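PDB 6EVG: multi-copper Oxidase CueO, which catalyses the copper-dependent oxidation of laccase-type substrates, including lignin model compounds and lignosulfonate, presumably passing the electrons to dioxygen as related multicopper oxidases do. Local coordinates for residues H93-V97 / V119-P124; S248-I253 / S458-T463; S421-L427 / A470-F476. All blocks are in the same frame, centred on the assembly; numbering follows the deposited sequence.

Contact 1 (H93-V97 / V119-P124); sequences HGLFV and VKIQQP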
# COMPACT_ATOMS: atom_id res chain seq x y z
N HIS A 93 -7.57 2.58 -1.14
CA HIS A 93 -6.32 2.50 -1.93
C HIS A 93 -6.33 1.24 -2.79
O HIS A 93 -6.02 0.15 -2.32
CB HIS A 93 -5.17 2.56 -0.94
CG HIS A 93 -3.81 2.77 -1.54
ND1 HIS A 93 -2.86 3.52 -0.86
CD2 HIS A 93 -3.26 2.25 -2.65
CE1 HIS A 93 -1.74 3.45 -1.56
NE2 HIS A 93 -1.94 2.69 -2.64
N GLY A 94 -6.71 1.43 -4.06
CA GLY A 94 -6.89 0.37 -5.01
C GLY A 94 -8.30 0.07 -5.42
O GLY A 94 -8.55 -0.61 -6.40
N LEU A 95 -9.27 0.61 -4.66
CA LEU A 95 -10.67 0.43 -5.03
C LEU A 95 -11.04 1.39 -6.13
O LEU A 95 -10.52 2.52 -6.19
CB LEU A 95 -11.57 0.65 -3.79
CG LEU A 95 -12.93 0.01 -3.81
CD1 LEU A 95 -12.78 -1.54 -3.77
CD2 LEU A 95 -13.77 0.49 -2.66
N PHE A 96 -11.90 0.94 -7.06
CA PHE A 96 -12.33 1.84 -8.16
C PHE A 96 -13.65 2.49 -7.77
O PHE A 96 -14.71 1.85 -7.78
CB PHE A 96 -12.52 1.10 -9.46
CG PHE A 96 -11.27 0.64 -10.19
CD1 PHE A 96 -10.04 0.46 -9.58
CD2 PHE A 96 -11.38 0.30 -11.53
CE1 PHE A 96 -8.94 -0.01 -10.31
CE2 PHE A 96 -10.27 -0.16 -12.24
CZ PHE A 96 -9.07 -0.30 -11.63
N VAL A 97 -13.57 3.78 -7.44
CA VAL A 97 -14.74 4.60 -7.09
C VAL A 97 -14.57 5.99 -7.66
O VAL A 97 -13.45 6.50 -7.76
CB VAL A 97 -14.97 4.68 -5.56
CG1 VAL A 97 -15.41 3.35 -4.98
CG2 VAL A 97 -13.78 5.27 -4.81
N VAL A 119 -20.84 1.77 -2.29
CA VAL A 119 -19.99 1.46 -3.47
C VAL A 119 -20.52 0.28 -4.21
O VAL A 119 -20.82 -0.75 -3.63
CB VAL A 119 -18.52 1.20 -3.02
CG1 VAL A 119 -17.69 0.73 -4.17
CG2 VAL A 119 -17.96 2.40 -2.27
N LYS A 120 -20.51 0.39 -5.53
CA LYS A 120 -20.84 -0.70 -6.43
C LYS A 120 -19.55 -1.15 -7.07
O LYS A 120 -18.95 -0.41 -7.88
CB LYS A 120 -21.87 -0.21 -7.45
CG LYS A 120 -22.40 -1.34 -8.31
CD LYS A 120 -23.37 -0.88 -9.40
CE LYS A 120 -24.68 -0.45 -8.91
NZ LYS A 120 -25.60 -0.09 -10.01
N ILE A 121 -19.10 -2.33 -6.73
CA ILE A 121 -17.77 -2.83 -7.15
C ILE A 121 -17.79 -3.32 -8.59
O ILE A 121 -18.62 -4.15 -8.93
CB ILE A 121 -17.33 -3.95 -6.21
CG1 ILE A 121 -17.32 -3.53 -4.72
CG2 ILE A 121 -15.99 -4.50 -6.65
CD1 ILE A 121 -16.34 -2.48 -4.33
N GLN A 122 -16.86 -2.79 -9.40
CA GLN A 122 -16.69 -3.32 -10.77
C GLN A 122 -15.26 -3.02 -11.18
O GLN A 122 -14.92 -1.92 -11.60
CB GLN A 122 -17.70 -2.73 -11.75
CG GLN A 122 -17.60 -3.39 -13.11
CD GLN A 122 -18.53 -2.88 -14.16
OE1 GLN A 122 -19.70 -2.52 -13.91
NE2 GLN A 122 -18.06 -2.85 -15.42
N GLN A 123 -14.37 -4.01 -10.97
CA GLN A 123 -12.95 -3.82 -11.22
C GLN A 123 -12.26 -5.17 -11.26
O GLN A 123 -12.80 -6.16 -10.75
CB GLN A 123 -12.30 -2.92 -10.16
CG GLN A 123 -12.25 -3.56 -8.78
CD GLN A 123 -11.73 -2.57 -7.78
OE1 GLN A 123 -12.50 -1.80 -7.18
NE2 GLN A 123 -10.40 -2.51 -7.64
N PRO A 124 -11.01 -5.24 -11.74
CA PRO A 124 -10.28 -6.51 -11.69
C PRO A 124 -10.02 -6.98 -10.30
O PRO A 124 -9.74 -6.20 -9.39
CB PRO A 124 -8.97 -6.17 -12.43
CG PRO A 124 -9.30 -5.03 -13.38
CD PRO A 124 -10.32 -4.21 -12.56
O HOH W 1 -15.08 -1.03 -8.00
O HOH W 2 -17.47 1.93 -8.24
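A glutamine side-chain amide can pair with main-chain groups as a neighbouring backbone would, and Q123 does so with G94 O and F96 N. It projects as a knob into the hollow formed by the bent backbone of G94-F96, where its two ends meet complementary groups: Q123 NE2 donates to G94 O at 2.9 Å, and Q123 OE1 accepts from F96 N at 2.8 Å. Two loops are thereby pinned at a point where neither runs as a regular strand. The stem of the knob rests on the flat face of the F96 ring, with Q123 CB 3.8 Å from its centroid, a CH-pi contact. P124 CD closes in on F96 CE2 at 4.1 Å. Beside the amide lies an apolar seam: L95 CD1 meets I121 CD1 at 3.7 Å, and V119 CG1 approaches both V97 CG1 (3.6 Å) and L95 CD2 (4.2 Å). The remaining gap is filled by two waters that both donate to F96 O; one also joins Q122 N and Q123 OE1, the other K120 O. The glycine belongs to the HWHG signature of multicopper oxidases, and G94 adopts a positive phi that calls for glycine. Residues 119-120 end the edge strand 114-120, tied through V119 to V76 of strand 75-82, whereas L95, I121 and Q123 all lean on V152 of strand 148-153, in the other sheet of this cupredoxin domain.

Contact 2 (S248-I253 / S458-T463); sequences SDGGFI and SGWKDT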
# COMPACT_ATOMS: atom_id res chain seq x y z
N SER A 248 0.17 -7.59 -8.83
CA SER A 248 0.51 -6.39 -8.04
C SER A 248 -0.78 -5.60 -7.78
O SER A 248 -1.87 -6.19 -7.78
CB SER A 248 1.64 -5.58 -8.68
OG SER A 248 2.12 -4.56 -7.81
N ASP A 249 -0.64 -4.30 -7.55
CA ASP A 249 -1.73 -3.47 -6.98
C ASP A 249 -3.05 -3.67 -7.71
O ASP A 249 -4.12 -3.72 -7.09
CB ASP A 249 -1.34 -1.98 -7.16
CG ASP A 249 0.06 -1.63 -6.80
OD1 ASP A 249 0.69 -2.25 -5.91
OD2 ASP A 249 0.58 -0.66 -7.47
N GLY A 250 -3.01 -3.66 -9.05
CA GLY A 250 -4.16 -3.69 -9.89
C GLY A 250 -4.56 -5.04 -10.41
O GLY A 250 -5.44 -5.11 -11.30
N GLY A 251 -3.94 -6.10 -9.90
CA GLY A 251 -4.36 -7.44 -10.22
C GLY A 251 -3.33 -8.29 -10.94
O GLY A 251 -2.11 -8.04 -10.86
N PHE A 252 -3.83 -9.34 -11.55
CA PHE A 252 -2.97 -10.42 -12.05
C PHE A 252 -2.15 -9.97 -13.23
O PHE A 252 -2.54 -9.13 -14.05
CB PHE A 252 -3.81 -11.64 -12.39
CG PHE A 252 -4.53 -12.23 -11.24
CD1 PHE A 252 -3.84 -12.69 -10.11
CD2 PHE A 252 -5.95 -12.26 -11.18
CE1 PHE A 252 -4.49 -13.20 -9.03
CE2 PHE A 252 -6.59 -12.79 -10.06
CZ PHE A 252 -5.87 -13.25 -8.99
N ILE A 253 -0.99 -10.64 -13.35
CA ILE A 253 -0.17 -10.54 -14.57
C ILE A 253 -0.33 -11.81 -15.38
O ILE A 253 -0.47 -12.90 -14.83
CB ILE A 253 1.26 -10.21 -14.34
CG1 ILE A 253 1.89 -11.17 -13.37
CG2 ILE A 253 1.42 -8.76 -13.95
CD1 ILE A 253 3.44 -11.13 -13.38
N SER A 458 4.81 -5.15 -14.44
CA SER A 458 4.31 -4.71 -15.75
C SER A 458 2.80 -4.63 -15.86
O SER A 458 2.30 -4.15 -16.88
CB SER A 458 4.83 -5.63 -16.85
OG SER A 458 4.24 -6.93 -16.75
N GLY A 459 2.07 -5.13 -14.85
CA GLY A 459 0.61 -5.14 -14.92
C GLY A 459 -0.01 -3.79 -14.51
O GLY A 459 0.65 -2.76 -14.53
N TRP A 460 -1.28 -3.83 -14.16
CA TRP A 460 -1.90 -2.59 -13.64
C TRP A 460 -1.39 -2.25 -12.28
O TRP A 460 -1.36 -3.16 -11.38
CB TRP A 460 -3.43 -2.73 -13.63
CG TRP A 460 -4.06 -2.59 -14.95
CD1 TRP A 460 -4.69 -3.54 -15.71
CD2 TRP A 460 -4.10 -1.38 -15.75
NE1 TRP A 460 -5.11 -3.02 -16.90
CE2 TRP A 460 -4.79 -1.68 -16.95
CE3 TRP A 460 -3.67 -0.08 -15.53
CZ2 TRP A 460 -5.05 -0.70 -17.91
CZ3 TRP A 460 -3.96 0.89 -16.50
CH2 TRP A 460 -4.64 0.59 -17.63
N LYS A 461 -0.99 -1.00 -12.07
CA LYS A 461 -0.48 -0.57 -10.78
C LYS A 461 -1.09 0.78 -10.40
O LYS A 461 -1.65 1.52 -11.23
CB LYS A 461 1.06 -0.52 -10.79
CG LYS A 461 1.62 -1.99 -10.65
CD LYS A 461 3.09 -2.13 -10.54
CE LYS A 461 3.67 -1.43 -9.37
NZ LYS A 461 3.18 -1.80 -8.00
N ASP A 462 -1.01 1.07 -9.10
CA ASP A 462 -1.37 2.39 -8.58
C ASP A 462 -0.28 3.02 -7.75
O ASP A 462 -0.43 4.21 -7.40
CB ASP A 462 -2.74 2.38 -7.82
CG ASP A 462 -2.76 1.46 -6.61
OD1 ASP A 462 -1.87 1.62 -5.73
OD2 ASP A 462 -3.67 0.59 -6.52
N THR A 463 0.79 2.29 -7.40
CA THR A 463 1.87 2.79 -6.59
C THR A 463 3.16 2.20 -7.22
O THR A 463 3.15 1.02 -7.55
CB THR A 463 1.73 2.37 -5.12
OG1 THR A 463 0.41 2.77 -4.66
CG2 THR A 463 2.76 2.98 -4.25
O HOH W 3 -0.36 -5.80 -11.42
O HOH W 4 -2.75 -6.33 -13.77
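The carboxylate of D249 overlaps the backbone amides of D462 and T463 and the end of K461, and a single oxygen, OD2, gathers three donors: D462 N at 2.9 Å, T463 N at 3.0 Å, and K461 NZ at 2.9 Å in a salt bridge. The lysine curls back, so that K461 NZ also donates to S248 OG (3.0 Å) and T463 O (2.9 Å). Its charge has a second acidic partner in E268, while D249 OD1 and S248 OG turn to the backbone of R269. G250 N donates to W460 O at 2.9 Å. G250 must be bare, because a CB would collide with W460 CB. G459 likewise leaves room for I253 CG2, 3.8 Å from G459 N. One water donates to G251 O and W460 O, another links F252 O with W460 N. S248-G251 form a type I turn joining strands 243-248 and 251-259, and this hairpin tip docked on a loop of the C-terminal domain illustrates the interdomain packing of three-domain multicopper oxidases.

Contact 3 (S421-L427 / A470-F476); sequences SWEIWDL and AEILVHF
Seven backbone hydrogen bonds join segments 421-427 and 470-476, whose strands are extended (phi near -115°, psi near 135°): E423 N to V474 O 3.0 Å and V474 N to E423 O 2.8 Å; W425 N to I472 O, I472 N to W425 O, L427 N to A470 O and A470 N to L427 O, all 2.9 Å; F476 N to S421 O 3.0 Å. CA atoms are 5.2-5.3 Å apart in the reciprocal pairs, 4.6-4.7 Å in non-hydrogen-bonded W422-H475, I424-L473 and D426-E471. Strand axes approach to 4.6 Å at 154°. W425 NE1 donates to E423 OE1 (2.8 Å), which also salt-bridges R333. These central strands of a four-stranded C-terminal cupredoxin sheet lie between 332-336 and 442-448. On the W425 face (chi1 m, chi2 19°), V474 CG2 lies 4.0 Å from the centroid of the W425 five-membered ring, over its face (CH-pi). On the other, the six-membered ring of W422 (chi1 m, chi2 89°) stacks offset on the H475 ring (chi1 t), centroids 4.0 Å apart, planes at 12°.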
# COMPACT_ATOMS: atom_id res chain seq x y z
N SER A 421 -9.36 9.45 -20.50
CA SER A 421 -8.23 9.60 -21.35
C SER A 421 -6.99 8.91 -20.84
O SER A 421 -6.96 8.41 -19.69
CB SER A 421 -7.94 11.07 -21.60
OG SER A 421 -7.37 11.70 -20.48
N TRP A 422 -5.98 8.80 -21.70
CA TRP A 422 -4.68 8.24 -21.39
C TRP A 422 -3.64 9.35 -21.49
O TRP A 422 -3.67 10.14 -22.46
CB TRP A 422 -4.34 7.17 -22.44
CG TRP A 422 -5.26 6.01 -22.46
CD1 TRP A 422 -6.40 5.90 -23.17
CD2 TRP A 422 -5.06 4.74 -21.78
NE1 TRP A 422 -6.96 4.65 -23.00
CE2 TRP A 422 -6.15 3.93 -22.16
CE3 TRP A 422 -4.08 4.23 -20.96
CZ2 TRP A 422 -6.30 2.61 -21.71
CZ3 TRP A 422 -4.20 2.90 -20.57
CH2 TRP A 422 -5.31 2.12 -20.93
N GLU A 423 -2.66 9.35 -20.60
CA GLU A 423 -1.54 10.27 -20.63
C GLU A 423 -0.25 9.51 -20.30
O GLU A 423 -0.31 8.51 -19.58
CB GLU A 423 -1.71 11.41 -19.63
CG GLU A 423 -2.97 12.24 -19.81
CD GLU A 423 -3.05 13.45 -18.87
OE1 GLU A 423 -2.21 13.52 -17.93
OE2 GLU A 423 -3.90 14.33 -19.08
N ILE A 424 0.88 10.00 -20.77
CA ILE A 424 2.19 9.49 -20.34
C ILE A 424 2.79 10.49 -19.41
O ILE A 424 2.87 11.68 -19.75
CB ILE A 424 3.12 9.21 -21.55
CG1 ILE A 424 2.47 8.09 -22.38
CG2 ILE A 424 4.50 8.90 -21.08
CD1 ILE A 424 3.07 7.83 -23.73
N TRP A 425 3.21 10.03 -18.23
CA TRP A 425 3.87 10.87 -17.25
C TRP A 425 5.34 10.44 -17.09
O TRP A 425 5.61 9.25 -16.81
CB TRP A 425 3.18 10.78 -15.92
CG TRP A 425 1.82 11.41 -15.85
CD1 TRP A 425 0.96 11.73 -16.88
CD2 TRP A 425 1.13 11.82 -14.65
NE1 TRP A 425 -0.16 12.36 -16.42
CE2 TRP A 425 -0.09 12.40 -15.06
CE3 TRP A 425 1.44 11.73 -13.30
CZ2 TRP A 425 -0.99 12.95 -14.14
CZ3 TRP A 425 0.54 12.28 -12.38
CH2 TRP A 425 -0.62 12.88 -12.80
N ASP A 426 6.25 11.38 -17.24
CA ASP A 426 7.67 11.29 -16.89
C ASP A 426 7.79 11.59 -15.41
O ASP A 426 7.31 12.65 -14.97
CB ASP A 426 8.51 12.34 -17.76
CG ASP A 426 8.67 11.93 -19.20
OD1 ASP A 426 9.09 10.81 -19.52
OD2 ASP A 426 8.41 12.75 -20.12
N LEU A 427 8.42 10.74 -14.64
CA LEU A 427 8.67 10.93 -13.22
C LEU A 427 10.14 10.87 -12.92
O LEU A 427 10.81 9.93 -13.39
CB LEU A 427 7.93 9.82 -12.43
CG LEU A 427 6.42 9.78 -12.61
CD1 LEU A 427 5.81 8.60 -11.85
CD2 LEU A 427 5.72 11.07 -12.19
N ALA A 470 11.33 7.27 -14.50
CA ALA A 470 10.32 6.34 -14.96
C ALA A 470 9.40 6.99 -15.93
O ALA A 470 9.19 8.23 -15.87
CB ALA A 470 9.52 5.77 -13.81
N GLU A 471 8.78 6.20 -16.78
CA GLU A 471 7.68 6.64 -17.62
C GLU A 471 6.49 5.74 -17.38
O GLU A 471 6.64 4.51 -17.36
CB GLU A 471 7.99 6.55 -19.14
CG GLU A 471 9.18 7.37 -19.61
CD GLU A 471 9.61 7.07 -21.01
OE1 GLU A 471 8.77 6.70 -21.81
OE2 GLU A 471 10.76 7.42 -21.35
N ILE A 472 5.32 6.35 -17.15
CA ILE A 472 4.09 5.57 -16.87
C ILE A 472 2.99 6.01 -17.80
O ILE A 472 2.94 7.17 -18.22
CB ILE A 472 3.65 5.64 -15.39
CG1 ILE A 472 3.24 7.07 -14.99
CG2 ILE A 472 4.76 5.11 -14.49
CD1 ILE A 472 2.60 7.16 -13.60
N LEU A 473 2.10 5.08 -18.12
CA LEU A 473 0.93 5.27 -18.98
C LEU A 473 -0.28 5.27 -18.06
O LEU A 473 -0.62 4.22 -17.50
CB LEU A 473 0.87 4.22 -20.07
CG LEU A 473 -0.36 4.28 -20.98
CD1 LEU A 473 -0.38 5.59 -21.82
CD2 LEU A 473 -0.40 3.07 -21.90
N VAL A 474 -0.91 6.42 -17.85
CA VAL A 474 -2.02 6.59 -16.88
C VAL A 474 -3.35 6.61 -17.60
O VAL A 474 -3.50 7.28 -18.64
CB VAL A 474 -1.83 7.92 -16.12
CG1 VAL A 474 -2.86 8.03 -15.00
CG2 VAL A 474 -0.43 8.10 -15.57
N HIS A 475 -4.32 5.90 -17.03
CA HIS A 475 -5.68 5.86 -17.50
C HIS A 475 -6.59 6.53 -16.47
O HIS A 475 -6.68 6.04 -15.34
CB HIS A 475 -6.12 4.43 -17.78
CG HIS A 475 -7.41 4.32 -18.51
ND1 HIS A 475 -8.25 3.27 -18.35
CD2 HIS A 475 -7.99 5.13 -19.43
CE1 HIS A 475 -9.30 3.41 -19.14
NE2 HIS A 475 -9.15 4.53 -19.84
N PHE A 476 -7.26 7.61 -16.85
CA PHE A 476 -8.07 8.43 -15.93
C PHE A 476 -9.51 7.97 -15.98
O PHE A 476 -10.40 8.66 -16.51
CB PHE A 476 -7.93 9.90 -16.29
CG PHE A 476 -6.58 10.42 -15.98
CD1 PHE A 476 -6.25 10.84 -14.69
CD2 PHE A 476 -5.59 10.47 -16.96
CE1 PHE A 476 -5.00 11.31 -14.42
CE2 PHE A 476 -4.35 10.94 -16.64
CZ PHE A 476 -4.03 11.34 -15.39

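How the contacts relate
The contacts form a chain: centres of contacts 1 and 2 lie about 14 Å apart, as do those of 2 and 3, whereas contacts 1 and 3, about 20 Å between centres, do not touch. H93 NE2 approaches T463 OG1 at 3.1 Å, a probable hydrogen bond between contacts 1 and 2; W460 CH2 packs on W422 CH2 at 3.7 Å between 2 and 3. Along the sequence contact 1 closes first, then 2 and 3 interleave, since 421-427 falls between 248-253 and 458-463. Contact 1 lies within the first domain, contact 3 within the third, and contact 2 joins the second to the third, so segment 458-463, part of the third, meets both the first and the second.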